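Local coordinates for uncharacterized protein, cytosolic disulfide reductase DsbM (Pseudomonas aeruginosa PAO1, PDB 5HFI), which probably acts as a cytosolic disulfide reductase of the DsbA-like thioredoxin family and binds glutathione, at residues T99-L103 with M115-I119. Numbering follows the deposited sequence.
Sequences TAAVL and MLARI
Residues 99-103 and 115-119 are short pieces, a little over one turn each, of longer alpha-helices, each holding an i to i+4 bond: Leu103 N to Thr99 O at 2.9 Å and Ile119 N to Met115 O at 2.8 Å. Their axes run roughly antiparallel, at 149°, and approach to 9.5 Å. In register, Val102 lies level with Met115, their CA atoms 5.7 Å apart.

The side chains meet through apolar contacts, and no hydrogen bond crosses. Ala101, Met115 and Ile119 point toward the partner helix, Val102 and Leu116 sideways. The small methyl of Ala101 leaves room for Ile119, whose CD1 is 3.9 Å from Ala101 CB. Met115 (t, p, p) has a flexible, unbranched chain that can bend over the Ala101 backbone, its CG 3.7 Å from the carbonyl Ala101 O and its SD 4.3 Å from Ala101 CB. Compact, branched Val102 (t) fills the space between the helices, its CG2 4.1 Å from Met115 CG, 3.9 Å from Leu116 CB and 3.9 Å from Ile119 CD1. Ile119 (m, t) extends its CG1-CD1 arm to both Ala101 and Val102, while Leu116 is long enough to reach the sheet as well.

This is a helical hairpin: helices 96-109 and 112-124, joined by a very short link, pack inside the helical part of the DsbA-like fold. Leu116 and Val102 rest on Tyr13 of strand 8-13, the Leu116 side chain about 9 Å from that of Cys17, the glutathione-binding cysteine. Ala101 and Ile119 meet Leu136 of helix 133-142, while Ala100 and Ala101 lie against Phe153 of helix 149-157.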
loop_
_atom_site.group_PDB
_atom_site.type_symbol
_atom_site.label_atom_id
_atom_site.label_comp_id
_atom_site.label_asym_id
_atom_site.label_seq_id
_atom_site.Cartn_x
_atom_site.Cartn_y
_atom_site.Cartn_z
ATOM N N THR A 99 3.545 4.094 -6.051
ATOM C CA THR A 99 4.563 4.046 -5.007
ATOM C C THR A 99 5.299 5.376 -4.902
ATOM O O THR A 99 5.563 5.859 -3.794
ATOM C CB THR A 99 5.543 2.900 -5.260
ATOM O OG1 THR A 99 4.821 1.665 -5.351
ATOM C CG2 THR A 99 6.547 2.800 -4.116
ATOM N N ALA A 100 5.629 5.990 -6.043
ATOM C CA ALA A 100 6.245 7.313 -6.015
ATOM C C ALA A 100 5.348 8.334 -5.326
ATOM O O ALA A 100 5.846 9.233 -4.636
ATOM C CB ALA A 100 6.579 7.772 -7.436
ATOM N N ALA A 101 4.030 8.211 -5.492
ATOM C CA ALA A 101 3.112 9.119 -4.810
ATOM C C ALA A 101 3.175 8.932 -3.299
ATOM O O ALA A 101 3.108 9.908 -2.543
ATOM C CB ALA A 101 1.686 8.906 -5.322
ATOM N N VAL A 102 3.304 7.685 -2.842
ATOM C CA VAL A 102 3.452 7.426 -1.413
ATOM C C VAL A 102 4.756 8.029 -0.904
ATOM O O VAL A 102 4.793 8.686 0.144
ATOM C CB VAL A 102 3.384 5.912 -1.134
ATOM C CG1 VAL A 102 3.817 5.607 0.289
ATOM C CG2 VAL A 102 1.981 5.375 -1.416
ATOM N N LEU A 103 5.848 7.809 -1.642
ATOM C CA LEU A 103 7.129 8.408 -1.279
ATOM C C LEU A 103 7.031 9.926 -1.213
ATOM O O LEU A 103 7.544 10.548 -0.274
ATOM C CB LEU A 103 8.206 7.997 -2.283
ATOM C CG LEU A 103 8.759 6.577 -2.182
ATOM C CD1 LEU A 103 9.803 6.346 -3.264
ATOM C CD2 LEU A 103 9.351 6.343 -0.804
ATOM N N MET A 115 -1.624 8.430 2.221
ATOM C CA MET A 115 -1.695 8.449 0.764
ATOM C C MET A 115 -1.881 7.043 0.204
ATOM O O MET A 115 -2.634 6.849 -0.757
ATOM C CB MET A 115 -0.443 9.110 0.185
ATOM C CG MET A 115 -0.183 8.802 -1.287
ATOM S SD MET A 115 -1.469 9.390 -2.419
ATOM C CE MET A 115 -1.847 10.999 -1.775
ATOM N N LEU A 116 -1.215 6.045 0.797
ATOM C CA LEU A 116 -1.415 4.665 0.360
ATOM C C LEU A 116 -2.869 4.245 0.524
ATOM O O LEU A 116 -3.455 3.645 -0.385
ATOM C CB LEU A 116 -0.494 3.719 1.136
ATOM C CG LEU A 116 -0.699 2.222 0.875
ATOM C CD1 LEU A 116 -0.416 1.877 -0.584
ATOM C CD2 LEU A 116 0.165 1.371 1.804
ATOM N N ALA A 117 -3.468 4.553 1.678
ATOM C CA ALA A 117 -4.871 4.215 1.900
ATOM C C ALA A 117 -5.775 4.910 0.889
ATOM O O ALA A 117 -6.750 4.320 0.406
ATOM C CB ALA A 117 -5.283 4.585 3.326
ATOM N N ARG A 118 -5.472 6.170 0.563
ATOM C CA ARG A 118 -6.281 6.900 -0.411
ATOM C C ARG A 118 -6.110 6.324 -1.811
ATOM O O ARG A 118 -7.082 6.227 -2.571
ATOM C CB ARG A 118 -5.908 8.381 -0.399
ATOM C CG ARG A 118 -6.752 9.237 -1.338
ATOM C CD ARG A 118 -8.198 9.311 -0.864
ATOM N NE ARG A 118 -9.077 9.935 -1.851
ATOM C CZ ARG A 118 -9.749 9.268 -2.785
ATOM N NH1 ARG A 118 -9.645 7.948 -2.869
ATOM N NH2 ARG A 118 -10.527 9.921 -3.638
ATOM N N ILE A 119 -4.875 5.954 -2.169
ATOM C CA ILE A 119 -4.606 5.337 -3.466
ATOM C C ILE A 119 -5.406 4.050 -3.618
ATOM O O ILE A 119 -6.006 3.787 -4.668
ATOM C CB ILE A 119 -3.096 5.077 -3.631
ATOM C CG1 ILE A 119 -2.353 6.364 -3.991
ATOM C CG2 ILE A 119 -2.835 3.997 -4.679
ATOM C CD1 ILE A 119 -0.838 6.215 -3.961
#